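Endo-1,4-b-d-mannanase (Trichoderma reesei, PDB 1QNR) hydrolyses internal beta-1,4-mannosidic linkages in the backbone of mannans, as a fungal glycoside hydrolase of family 5. Local coordinates at residues C26-F31 with F305-D310; W56-V61 with F110-S115; I70-L75 with D87-L92; T142-Y147 with T185-Y190. All coordinates share one frame; numbering follows the deposited sequence.

Contact 1. Residues C26-F31 with F305-D310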
# COMPACT_ATOMS: atom_id res chain seq x y z
N CYS A 26 8.11 1.30 0.96
CA CYS A 26 9.30 1.38 0.09
C CYS A 26 8.88 1.20 -1.35
O CYS A 26 9.09 0.15 -2.00
CB CYS A 26 10.33 0.33 0.52
SG CYS A 26 11.91 0.54 -0.46
N TYR A 27 8.16 2.21 -1.92
CA TYR A 27 7.59 2.04 -3.27
C TYR A 27 8.67 1.68 -4.27
O TYR A 27 8.42 0.87 -5.20
CB TYR A 27 6.75 3.27 -3.75
CG TYR A 27 7.59 4.44 -4.25
CD1 TYR A 27 8.02 4.46 -5.60
CD2 TYR A 27 7.93 5.48 -3.41
CE1 TYR A 27 8.83 5.53 -6.03
CE2 TYR A 27 8.72 6.55 -3.84
CZ TYR A 27 9.13 6.54 -5.16
OH TYR A 27 9.93 7.62 -5.62
N TRP A 28 9.83 2.31 -4.06
CA TRP A 28 10.91 2.34 -5.05
C TRP A 28 11.75 1.06 -5.02
O TRP A 28 12.53 0.75 -5.97
CB TRP A 28 11.79 3.60 -4.75
CG TRP A 28 12.19 3.78 -3.30
CD1 TRP A 28 11.58 4.61 -2.39
CD2 TRP A 28 13.28 3.13 -2.56
NE1 TRP A 28 12.20 4.47 -1.13
CE2 TRP A 28 13.25 3.58 -1.23
CE3 TRP A 28 14.29 2.17 -2.92
CZ2 TRP A 28 14.17 3.22 -0.23
CZ3 TRP A 28 15.19 1.77 -1.89
CH2 TRP A 28 15.10 2.29 -0.59
N CYS A 29 11.53 0.21 -4.00
CA CYS A 29 12.26 -1.05 -3.93
C CYS A 29 11.99 -1.94 -5.16
O CYS A 29 12.85 -2.65 -5.73
CB CYS A 29 11.75 -1.79 -2.62
SG CYS A 29 12.59 -1.28 -1.02
N SER A 30 10.73 -1.83 -5.69
CA SER A 30 10.33 -2.63 -6.87
C SER A 30 11.04 -2.28 -8.17
O SER A 30 10.93 -3.08 -9.12
CB SER A 30 8.80 -2.33 -7.20
OG SER A 30 8.09 -2.70 -6.01
N PHE A 31 11.72 -1.12 -8.23
CA PHE A 31 12.32 -0.68 -9.51
C PHE A 31 13.86 -0.71 -9.42
O PHE A 31 14.54 -0.23 -10.34
CB PHE A 31 11.81 0.76 -9.82
CG PHE A 31 10.30 0.92 -9.74
CD1 PHE A 31 9.46 -0.10 -10.24
CD2 PHE A 31 9.75 2.12 -9.28
CE1 PHE A 31 8.04 0.09 -10.15
CE2 PHE A 31 8.37 2.31 -9.27
CZ PHE A 31 7.51 1.28 -9.65
N PHE A 305 4.95 3.68 8.41
CA PHE A 305 5.24 5.07 8.07
C PHE A 305 5.58 5.23 6.59
O PHE A 305 6.10 4.30 5.93
CB PHE A 305 6.37 5.65 8.95
CG PHE A 305 7.74 4.98 8.83
CD1 PHE A 305 8.06 3.83 9.53
CD2 PHE A 305 8.67 5.48 7.91
CE1 PHE A 305 9.34 3.28 9.45
CE2 PHE A 305 9.96 4.88 7.82
CZ PHE A 305 10.27 3.76 8.55
N TRP A 306 5.30 6.45 6.05
CA TRP A 306 5.79 6.85 4.73
C TRP A 306 6.97 7.77 4.94
O TRP A 306 6.76 8.89 5.53
CB TRP A 306 4.65 7.56 3.91
CG TRP A 306 5.16 7.93 2.53
CD1 TRP A 306 5.88 9.05 2.18
CD2 TRP A 306 4.98 7.19 1.30
NE1 TRP A 306 6.18 9.02 0.83
CE2 TRP A 306 5.62 7.89 0.25
CE3 TRP A 306 4.30 5.98 1.00
CZ2 TRP A 306 5.66 7.44 -1.05
CZ3 TRP A 306 4.27 5.56 -0.35
CH2 TRP A 306 4.96 6.26 -1.37
N GLN A 307 8.25 7.43 4.65
CA GLN A 307 8.64 6.21 3.94
C GLN A 307 10.11 5.91 4.26
O GLN A 307 10.86 6.76 4.78
CB GLN A 307 8.54 6.40 2.41
CG GLN A 307 9.47 7.53 1.83
CD GLN A 307 9.52 7.52 0.29
OE1 GLN A 307 9.43 6.52 -0.41
NE2 GLN A 307 9.73 8.74 -0.31
N TRP A 308 10.54 4.65 3.96
CA TRP A 308 11.96 4.30 4.12
C TRP A 308 12.88 5.03 3.16
O TRP A 308 12.53 5.17 1.98
CB TRP A 308 12.07 2.75 3.83
CG TRP A 308 13.37 2.10 4.28
CD1 TRP A 308 14.48 1.86 3.54
CD2 TRP A 308 13.66 1.74 5.65
NE1 TRP A 308 15.46 1.26 4.37
CE2 TRP A 308 14.98 1.24 5.69
CE3 TRP A 308 12.88 1.76 6.84
CZ2 TRP A 308 15.59 0.74 6.86
CZ3 TRP A 308 13.49 1.27 8.01
CH2 TRP A 308 14.85 0.79 8.01
N GLY A 309 14.04 5.47 3.67
CA GLY A 309 15.14 5.97 2.79
C GLY A 309 16.41 5.16 3.11
O GLY A 309 16.58 4.77 4.27
N ASP A 310 17.16 4.88 2.04
CA ASP A 310 18.40 4.11 2.31
C ASP A 310 19.46 4.49 1.27
O ASP A 310 19.22 5.32 0.35
CB ASP A 310 18.09 2.58 2.24
CG ASP A 310 18.90 1.80 3.27
OD1 ASP A 310 20.11 2.11 3.53
OD2 ASP A 310 18.32 0.80 3.82
O HOH W 1 7.52 4.47 -0.19
O HOH W 2 10.22 9.53 -3.58
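Trp28 and Trp308 meet at the apolar centre, CZ2 of Trp28 lying 4.0 Å from CD1 of Trp308, at the edge of the Trp308 ring. CG of Trp28 stands between the backbone N and the carbonyl carbon (chi1 48°), and one face of the indole carries Cys26 SG of the Cys26-Cys29 disulfide, 3.3 Å above the ring centre. Alongside, Tyr27 and Trp306 touch rim to rim through CD2 and CH2 (3.7 Å), their planes only 6° apart. The setting is the TIM barrel of family 5: strands 21-25 and 300-309 are parallel neighbours, and the contact lies at their C-terminal ends, beside a non-proline cis peptide bond between Trp306 and Gln307. Further out, Trp28 NE1 donates to Trp308 O at 3.2 Å, in the indole plane but bent (141° at the hydrogen). An alanine in place of Trp28 would probably leave Trp308 O without this donor and open a gap beside the disulfide. At the polar edge, Gln307 OE1 accepts a hydrogen bond from water 1 (2.8 Å). The same water accepts from Tyr27 N at 2.9 Å. Tyr27 OH bonds to Asn319 and to water 2, whose link to Gln307 NE2 is weak.

Contact 2. Residues W56-V61 with F110-S115; sequences WGFNDV and FVNNWS. With BMA (beta-D-mannopyranose), chain B.
Phe58 packs the face of its ring mainly on the Val111-Asn112 peptide unit, and no direct hydrogen bond joins the two segments. Val111 C lies 3.5 Å above the ring plane, toward the rim, and Asn112 N sits 3.8 Å above the ring centre. Trp56 CB covers the centre of the opposite face, so the ring is sandwiched. CG of Phe58 stands between the backbone N and the carbonyl carbon (chi1 53°), on a CB that points toward 110-115. The far end of the ring meets Asn112 CB, 3.6 Å from CZ.

Polar coupling runs through water. Asp60 OD2 accepts from water 3 at 2.7 Å, and water 3 in turn accepts from Asn112 N at 3.1 Å. Water 4 donates both to Asp60 OD2 (2.8 Å) and to Phe110 O (2.9 Å), while Asp60 OD1 is held by Gln73. Asn112 OD1 bonds to Asn168 and, weakly, to Trp114 N.

The loop following barrel strand 105-109 then presents Trp114 to a mannose unit: C3 of the sugar lies over one indole face, 3.6 Å from CE2, and Asn113 ND2 covers the centre of the other. An alanine here would probably deprive the sugar of its flat stacking surface and Glu169 OE1 of the NE1 donor. Glu169 also bonds the sugar. Apolar ring packing and water bridges thus fix the start of a loop whose tryptophan offers the CH-rich surface of mannose an aromatic face, consistent with carbohydrate recognition at the C-terminal end of the barrel.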
# COMPACT_ATOMS: atom_id res chain seq x y z
N TRP A 56 5.53 -0.89 -4.82
CA TRP A 56 4.56 -0.78 -5.98
C TRP A 56 4.54 -2.07 -6.80
O TRP A 56 5.56 -2.64 -7.20
CB TRP A 56 4.93 0.41 -6.88
CG TRP A 56 4.55 1.78 -6.34
CD1 TRP A 56 4.86 2.93 -7.02
CD2 TRP A 56 3.78 2.18 -5.17
NE1 TRP A 56 4.30 4.01 -6.37
CE2 TRP A 56 3.66 3.59 -5.22
CE3 TRP A 56 3.21 1.47 -4.07
CZ2 TRP A 56 2.94 4.35 -4.27
CZ3 TRP A 56 2.52 2.26 -3.11
CH2 TRP A 56 2.38 3.70 -3.18
N GLY A 57 3.32 -2.50 -7.18
CA GLY A 57 3.18 -3.65 -8.10
C GLY A 57 2.82 -3.24 -9.51
O GLY A 57 2.41 -4.13 -10.32
N PHE A 58 3.08 -1.98 -9.87
CA PHE A 58 2.78 -1.40 -11.16
C PHE A 58 3.91 -0.48 -11.62
O PHE A 58 4.67 0.06 -10.82
CB PHE A 58 1.45 -0.53 -11.09
CG PHE A 58 1.47 0.53 -9.97
CD1 PHE A 58 2.10 1.79 -10.21
CD2 PHE A 58 0.92 0.29 -8.73
CE1 PHE A 58 2.14 2.72 -9.18
CE2 PHE A 58 0.94 1.24 -7.69
CZ PHE A 58 1.56 2.47 -7.93
N ASN A 59 3.95 -0.33 -12.98
CA ASN A 59 4.82 0.69 -13.60
C ASN A 59 4.33 0.76 -15.06
O ASN A 59 4.71 -0.01 -15.97
CB ASN A 59 6.33 0.29 -13.48
CG ASN A 59 7.24 1.42 -13.90
OD1 ASN A 59 6.91 2.18 -14.82
ND2 ASN A 59 8.43 1.59 -13.29
N ASP A 60 3.32 1.62 -15.27
CA ASP A 60 2.55 1.73 -16.51
C ASP A 60 3.04 2.85 -17.40
O ASP A 60 3.31 3.97 -16.90
CB ASP A 60 1.06 2.02 -16.14
CG ASP A 60 0.42 0.84 -15.42
OD1 ASP A 60 0.54 -0.31 -16.01
OD2 ASP A 60 -0.23 0.99 -14.33
N VAL A 61 3.15 2.55 -18.68
CA VAL A 61 3.63 3.52 -19.70
C VAL A 61 2.71 3.45 -20.93
O VAL A 61 2.00 2.48 -21.13
CB VAL A 61 5.09 3.22 -20.13
CG1 VAL A 61 6.08 3.29 -18.97
CG2 VAL A 61 5.20 1.88 -20.88
N PHE A 110 -1.95 -2.87 -7.32
CA PHE A 110 -1.91 -3.14 -8.76
C PHE A 110 -1.98 -1.94 -9.69
O PHE A 110 -1.61 -2.12 -10.86
CB PHE A 110 -3.06 -4.12 -9.17
CG PHE A 110 -3.10 -5.43 -8.41
CD1 PHE A 110 -2.03 -6.33 -8.50
CD2 PHE A 110 -4.22 -5.76 -7.65
CE1 PHE A 110 -2.08 -7.55 -7.84
CE2 PHE A 110 -4.25 -7.00 -6.97
CZ PHE A 110 -3.20 -7.90 -7.07
N VAL A 111 -2.43 -0.79 -9.20
CA VAL A 111 -2.55 0.44 -10.05
C VAL A 111 -2.43 1.64 -9.09
O VAL A 111 -2.75 1.55 -7.88
CB VAL A 111 -3.89 0.47 -10.83
CG1 VAL A 111 -5.10 0.58 -9.90
CG2 VAL A 111 -3.90 1.54 -11.93
N ASN A 112 -2.03 2.78 -9.65
CA ASN A 112 -2.00 4.05 -8.87
C ASN A 112 -3.24 4.91 -9.23
O ASN A 112 -3.56 5.04 -10.44
CB ASN A 112 -0.75 4.85 -9.26
CG ASN A 112 -0.35 5.85 -8.15
OD1 ASN A 112 -1.04 6.08 -7.15
ND2 ASN A 112 0.84 6.44 -8.29
N ASN A 113 -3.87 5.53 -8.19
CA ASN A 113 -4.89 6.54 -8.52
C ASN A 113 -4.22 7.72 -9.23
O ASN A 113 -4.78 8.31 -10.18
CB ASN A 113 -5.56 7.04 -7.23
CG ASN A 113 -6.71 7.99 -7.51
OD1 ASN A 113 -7.77 7.52 -7.98
ND2 ASN A 113 -6.60 9.29 -7.21
N TRP A 114 -3.02 8.05 -8.79
CA TRP A 114 -2.28 9.22 -9.30
C TRP A 114 -1.38 8.91 -10.47
O TRP A 114 -1.15 7.72 -10.79
CB TRP A 114 -1.42 9.82 -8.12
CG TRP A 114 -2.26 10.04 -6.89
CD1 TRP A 114 -2.21 9.29 -5.72
CD2 TRP A 114 -3.32 10.98 -6.70
NE1 TRP A 114 -3.17 9.72 -4.82
CE2 TRP A 114 -3.86 10.76 -5.39
CE3 TRP A 114 -3.95 11.94 -7.52
CZ2 TRP A 114 -4.92 11.52 -4.88
CZ3 TRP A 114 -4.99 12.71 -7.00
CH2 TRP A 114 -5.48 12.48 -5.69
N SER A 115 -0.86 9.95 -11.17
CA SER A 115 -0.16 9.73 -12.44
C SER A 115 1.30 9.31 -12.34
O SER A 115 1.95 9.01 -13.32
CB SER A 115 -0.34 11.00 -13.36
OG SER A 115 -1.74 11.07 -13.58
C1 BMA B . -3.01 14.20 -3.18
C2 BMA B . -1.76 14.06 -4.09
C3 BMA B . -1.18 12.65 -3.99
C4 BMA B . -1.02 12.24 -2.53
C5 BMA B . -2.29 12.46 -1.70
C6 BMA B . -2.00 12.36 -0.15
O2 BMA B . -0.75 15.00 -3.68
O3 BMA B . 0.03 12.50 -4.67
O4 BMA B . -0.62 10.86 -2.51
O5 BMA B . -2.67 13.88 -1.80
O6 BMA B . -3.33 12.43 0.36
O HOH W 3 -0.37 2.62 -12.21
O HOH W 4 -1.96 -1.06 -13.58

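Contact 3. Residues I70-L75 with D87-L92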
# COMPACT_ATOMS: atom_id res chain seq x y z
N ILE A 70 13.12 0.45 -16.64
CA ILE A 70 12.09 -0.53 -16.18
C ILE A 70 10.69 -0.08 -16.61
O ILE A 70 10.33 1.12 -16.54
CB ILE A 70 12.16 -0.60 -14.64
CG1 ILE A 70 13.56 -1.04 -14.16
CG2 ILE A 70 11.09 -1.55 -14.07
CD1 ILE A 70 14.06 -2.25 -14.87
N TRP A 71 9.89 -1.06 -17.03
CA TRP A 71 8.46 -0.89 -17.29
C TRP A 71 7.73 -2.21 -17.08
O TRP A 71 8.31 -3.24 -17.47
CB TRP A 71 8.19 -0.29 -18.71
CG TRP A 71 8.66 -1.14 -19.86
CD1 TRP A 71 9.97 -1.29 -20.25
CD2 TRP A 71 7.87 -1.93 -20.77
NE1 TRP A 71 10.01 -2.11 -21.37
CE2 TRP A 71 8.75 -2.55 -21.70
CE3 TRP A 71 6.48 -2.22 -20.85
CZ2 TRP A 71 8.26 -3.38 -22.69
CZ3 TRP A 71 5.99 -3.06 -21.85
CH2 TRP A 71 6.89 -3.63 -22.77
N PHE A 72 6.52 -2.20 -16.43
CA PHE A 72 5.82 -3.48 -16.23
C PHE A 72 4.70 -3.63 -17.28
O PHE A 72 4.37 -4.79 -17.60
CB PHE A 72 5.24 -3.57 -14.82
CG PHE A 72 6.27 -3.60 -13.66
CD1 PHE A 72 7.63 -3.85 -13.88
CD2 PHE A 72 5.83 -3.42 -12.35
CE1 PHE A 72 8.52 -3.87 -12.78
CE2 PHE A 72 6.70 -3.44 -11.25
CZ PHE A 72 8.05 -3.68 -11.50
N GLN A 73 4.08 -2.57 -17.78
CA GLN A 73 2.97 -2.72 -18.75
C GLN A 73 2.92 -1.49 -19.67
O GLN A 73 3.04 -0.34 -19.15
CB GLN A 73 1.66 -2.86 -17.91
CG GLN A 73 0.40 -2.99 -18.82
CD GLN A 73 -0.86 -3.26 -18.05
OE1 GLN A 73 -1.70 -4.13 -18.38
NE2 GLN A 73 -1.17 -2.49 -16.96
N LYS A 74 2.69 -1.75 -20.99
CA LYS A 74 2.50 -0.66 -21.96
C LYS A 74 1.03 -0.71 -22.37
O LYS A 74 0.52 -1.76 -22.80
CB LYS A 74 3.41 -0.91 -23.18
CG LYS A 74 3.04 0.13 -24.28
CD LYS A 74 3.92 -0.01 -25.54
CE LYS A 74 3.28 0.84 -26.66
NZ LYS A 74 3.91 0.56 -28.00
N LEU A 75 0.33 0.41 -22.18
CA LEU A 75 -1.10 0.54 -22.43
C LEU A 75 -1.32 1.24 -23.77
O LEU A 75 -0.87 2.36 -23.92
CB LEU A 75 -1.78 1.30 -21.27
CG LEU A 75 -1.68 0.49 -19.94
CD1 LEU A 75 -2.04 1.36 -18.77
CD2 LEU A 75 -2.54 -0.78 -20.03
N ASP A 87 13.94 -6.25 -17.83
CA ASP A 87 13.65 -4.84 -17.52
C ASP A 87 12.16 -4.71 -17.16
O ASP A 87 11.65 -3.57 -17.20
CB ASP A 87 13.99 -3.96 -18.74
CG ASP A 87 13.38 -4.41 -20.06
OD1 ASP A 87 12.62 -5.40 -20.20
OD2 ASP A 87 13.70 -3.76 -21.13
N GLY A 88 11.51 -5.82 -16.81
CA GLY A 88 10.11 -5.78 -16.46
C GLY A 88 9.78 -6.47 -15.17
O GLY A 88 10.55 -6.21 -14.17
N LEU A 89 8.85 -7.39 -15.06
CA LEU A 89 8.46 -8.01 -13.76
C LEU A 89 9.54 -8.84 -13.13
O LEU A 89 9.38 -9.18 -11.97
CB LEU A 89 7.13 -8.75 -13.97
CG LEU A 89 5.89 -7.86 -14.07
CD1 LEU A 89 4.70 -8.67 -14.59
CD2 LEU A 89 5.58 -7.15 -12.76
N GLN A 90 10.61 -9.22 -13.87
CA GLN A 90 11.72 -9.88 -13.15
C GLN A 90 12.32 -8.99 -12.11
O GLN A 90 12.91 -9.58 -11.13
CB GLN A 90 12.79 -10.30 -14.21
CG GLN A 90 12.31 -11.37 -15.17
CD GLN A 90 13.38 -11.85 -16.17
OE1 GLN A 90 14.55 -11.84 -15.79
NE2 GLN A 90 12.95 -12.29 -17.33
N THR A 91 12.28 -7.66 -12.07
CA THR A 91 12.75 -6.83 -10.97
C THR A 91 11.86 -7.10 -9.75
O THR A 91 12.38 -7.25 -8.63
CB THR A 91 12.90 -5.27 -11.15
OG1 THR A 91 11.57 -4.72 -11.42
CG2 THR A 91 13.69 -5.07 -12.46
N LEU A 92 10.51 -7.16 -9.95
CA LEU A 92 9.63 -7.52 -8.79
C LEU A 92 9.83 -8.99 -8.35
O LEU A 92 9.78 -9.22 -7.09
CB LEU A 92 8.17 -7.29 -9.22
CG LEU A 92 7.11 -7.42 -8.10
CD1 LEU A 92 7.33 -6.44 -6.95
CD2 LEU A 92 5.70 -7.19 -8.71
O HOH W 5 12.02 -3.58 -23.21
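Phe72 and Trp71 meet Gly88 and its neighbours in a mixed contact, part backbone and part aromatic, where a small peripheral sheet abuts the start of helix 90-102. The backbone evidence centres on Asp87 O. Trp71 N donates to it at 3.1 Å, with 162° at the hydrogen, and Ile70 CA adds a CA-H...O contact at 3.2 Å. Gly88 CA returns a similar contact to Trp71 O.

In fold terms, strands 60-61, 73-74 and 81-82 form a three-stranded mixed sheet inserted between barrel strand 52-54 and helix 90-102, and the contact joins this insertion to that helix. CG of Phe72 is anti to the carbonyl carbon (chi1 -65°), and its ring lies beneath Leu89, which makes a CH-pi contact: CD2 is 3.9 Å from the ring centroid, 18° off the normal. Thr91 OG1 comes to the ring's edge, in its plane, 3.4 Å from Phe72 CE1. The hydroxyl itself is hydrogen-bonded to Ser30 O, drawing the loop 26-31 close. Ile70 and Thr91 meet tip to tip through CD1 and CG2 at 3.7 Å.

At the other end of the contact, Trp71 and Asp87 lie side by side, pointing the same way. Water 5 accepts from Trp71 NE1 at 3.1 Å and lies 2.7 Å from Asp87 OD2, bridging two groups that do not bond directly, while Asp87 OD1 takes a hydrogen bond from Asn83.

Contact 4. Residues T142-Y147 with T185-Y190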
# COMPACT_ATOMS: atom_id res chain seq x y z
N THR A 142 -10.83 -4.51 -18.63
CA THR A 142 -10.37 -5.77 -19.17
C THR A 142 -8.85 -5.88 -19.14
O THR A 142 -8.26 -6.90 -18.70
CB THR A 142 -10.88 -5.94 -20.63
OG1 THR A 142 -12.32 -6.06 -20.50
CG2 THR A 142 -10.37 -7.24 -21.26
N GLN A 143 -8.12 -4.81 -19.49
CA GLN A 143 -6.66 -4.81 -19.38
C GLN A 143 -6.17 -4.77 -17.94
O GLN A 143 -5.22 -5.55 -17.62
CB GLN A 143 -6.04 -3.67 -20.24
CG GLN A 143 -4.52 -3.78 -20.33
CD GLN A 143 -4.00 -5.02 -21.01
OE1 GLN A 143 -4.63 -5.55 -21.95
NE2 GLN A 143 -2.84 -5.57 -20.60
N TYR A 144 -6.78 -3.99 -17.06
CA TYR A 144 -6.41 -4.00 -15.61
C TYR A 144 -6.53 -5.42 -15.07
O TYR A 144 -5.62 -5.87 -14.30
CB TYR A 144 -7.29 -3.01 -14.84
CG TYR A 144 -7.23 -3.09 -13.33
CD1 TYR A 144 -6.13 -2.59 -12.59
CD2 TYR A 144 -8.31 -3.61 -12.61
CE1 TYR A 144 -6.10 -2.70 -11.19
CE2 TYR A 144 -8.31 -3.68 -11.20
CZ TYR A 144 -7.17 -3.25 -10.51
OH TYR A 144 -7.23 -3.36 -9.12
N ARG A 145 -7.64 -6.13 -15.37
CA ARG A 145 -7.75 -7.50 -14.83
C ARG A 145 -6.74 -8.46 -15.47
O ARG A 145 -6.25 -9.39 -14.77
CB ARG A 145 -9.19 -8.07 -15.00
CG ARG A 145 -10.22 -7.21 -14.24
CD ARG A 145 -11.62 -7.87 -14.45
NE ARG A 145 -12.49 -7.41 -13.41
CZ ARG A 145 -13.42 -8.01 -12.72
NH1 ARG A 145 -14.03 -7.18 -11.86
NH2 ARG A 145 -13.73 -9.34 -12.86
N LYS A 146 -6.35 -8.25 -16.73
CA LYS A 146 -5.29 -9.09 -17.32
C LYS A 146 -3.97 -8.82 -16.58
O LYS A 146 -3.20 -9.77 -16.32
CB LYS A 146 -5.10 -8.77 -18.82
CG LYS A 146 -6.15 -9.33 -19.76
CD LYS A 146 -5.74 -9.05 -21.23
CE LYS A 146 -4.55 -9.85 -21.65
NZ LYS A 146 -4.46 -10.07 -23.13
N TYR A 147 -3.72 -7.56 -16.18
CA TYR A 147 -2.47 -7.27 -15.41
C TYR A 147 -2.53 -7.81 -14.01
O TYR A 147 -1.55 -8.44 -13.56
CB TYR A 147 -2.28 -5.68 -15.39
CG TYR A 147 -0.95 -5.36 -14.72
CD1 TYR A 147 0.25 -5.69 -15.39
CD2 TYR A 147 -0.90 -4.79 -13.45
CE1 TYR A 147 1.48 -5.47 -14.78
CE2 TYR A 147 0.34 -4.57 -12.83
CZ TYR A 147 1.48 -4.96 -13.47
OH TYR A 147 2.75 -4.76 -12.85
N THR A 185 -15.94 -4.55 -4.91
CA THR A 185 -16.58 -5.85 -4.68
C THR A 185 -16.21 -6.79 -5.82
O THR A 185 -15.75 -7.98 -5.56
CB THR A 185 -18.13 -5.64 -4.59
OG1 THR A 185 -18.44 -4.87 -3.45
CG2 THR A 185 -18.87 -6.98 -4.49
N SER A 186 -16.40 -6.41 -7.07
CA SER A 186 -16.10 -7.29 -8.21
C SER A 186 -14.62 -7.62 -8.35
O SER A 186 -14.25 -8.82 -8.58
CB SER A 186 -16.58 -6.60 -9.52
OG SER A 186 -16.41 -7.56 -10.56
N VAL A 187 -13.72 -6.60 -8.18
CA VAL A 187 -12.30 -6.92 -8.38
C VAL A 187 -11.79 -7.78 -7.23
O VAL A 187 -10.99 -8.71 -7.51
CB VAL A 187 -11.46 -5.63 -8.52
CG1 VAL A 187 -9.95 -5.90 -8.58
CG2 VAL A 187 -11.86 -4.81 -9.76
N SER A 188 -12.18 -7.54 -5.99
CA SER A 188 -11.66 -8.42 -4.88
C SER A 188 -12.19 -9.83 -5.06
O SER A 188 -11.47 -10.77 -4.72
CB SER A 188 -11.97 -7.84 -3.50
OG SER A 188 -13.41 -7.64 -3.26
N GLN A 189 -13.45 -10.04 -5.48
CA GLN A 189 -13.90 -11.40 -5.82
C GLN A 189 -13.04 -12.01 -6.90
O GLN A 189 -12.67 -13.24 -6.80
CB GLN A 189 -15.39 -11.40 -6.31
CG GLN A 189 -16.41 -11.16 -5.23
CD GLN A 189 -17.83 -11.00 -5.80
OE1 GLN A 189 -18.08 -11.32 -6.98
NE2 GLN A 189 -18.73 -10.57 -4.95
N TYR A 190 -12.62 -11.27 -7.93
CA TYR A 190 -11.72 -11.82 -8.97
C TYR A 190 -10.38 -12.21 -8.39
O TYR A 190 -9.84 -13.31 -8.70
CB TYR A 190 -11.57 -10.76 -10.09
CG TYR A 190 -10.63 -11.18 -11.21
CD1 TYR A 190 -10.93 -12.35 -11.94
CD2 TYR A 190 -9.47 -10.51 -11.58
CE1 TYR A 190 -10.10 -12.86 -12.96
CE2 TYR A 190 -8.65 -10.93 -12.63
CZ TYR A 190 -8.97 -12.12 -13.26
OH TYR A 190 -8.11 -12.58 -14.28
O HOH W 6 -15.34 -10.55 -10.54
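Val187 and Tyr144 reach toward each other tip to tip, joining helices 138-155 and 178-194 on the outer layer of the TIM barrel. The short segments run roughly parallel, with a signed crossing angle of -31° and axes 11.6 Å apart at closest approach, a spacing wide enough to be bridged by long side chains. Tyr144 CG is anti to the backbone N (chi1 168°), and the ring offers its edge to the valine: CE2 lies 3.8 Å from Val187 CG1. Its hydroxyl bonds to Leu166 O, fixing the far end of the ring.

Arg145 reaches across to the other helix. Its chain is extended from CG to NE, and in the conformer described, one of two modelled, the guanidinium arrives at Ser186 with an N-H directed at the hydroxyl. NH1 donates to Ser186 OG at 2.7 Å, with 156° at the hydrogen and the oxygen close to the guanidinium plane. Tyr190 CB lies over one guanidinium face, 3.8 Å from NH2. With two conformers modelled, how persistent this grip is remains doubtful.

Nearer the backbone, the Tyr190 ring leans on Arg145's own stem, CE2 standing 3.8 Å from Arg145 CB. Arg145 O meets the edge of the same ring, 3.6 Å from CE2. In the same conformer of the arginine, water 6 accepts from Arg145 NH2 at 3.1 Å and donates to Ser186 O at 2.8 Å.

In the fold
From the N terminus, residues 26-31 open contact 1, which closes only at 305-310, near the end of the chain, and so brings the first and last parts of the barrel together. The other three contacts fall within this long span. Contact 2 opens at 56-61 and closes at 110-115; contact 3, from 70-75 to 87-92, lies wholly within it, and strands 60-61 and 73-74 adjoin in one small sheet. Contact 4 follows in series, tying two outer helices. None cross along the chain, yet they meet in space: Ser30 bonds to Trp56, Tyr147 to Gly57 and Gln143 to Gln73. Contacts 1 and 4 do not touch, their nearest atoms about 8 Å apart.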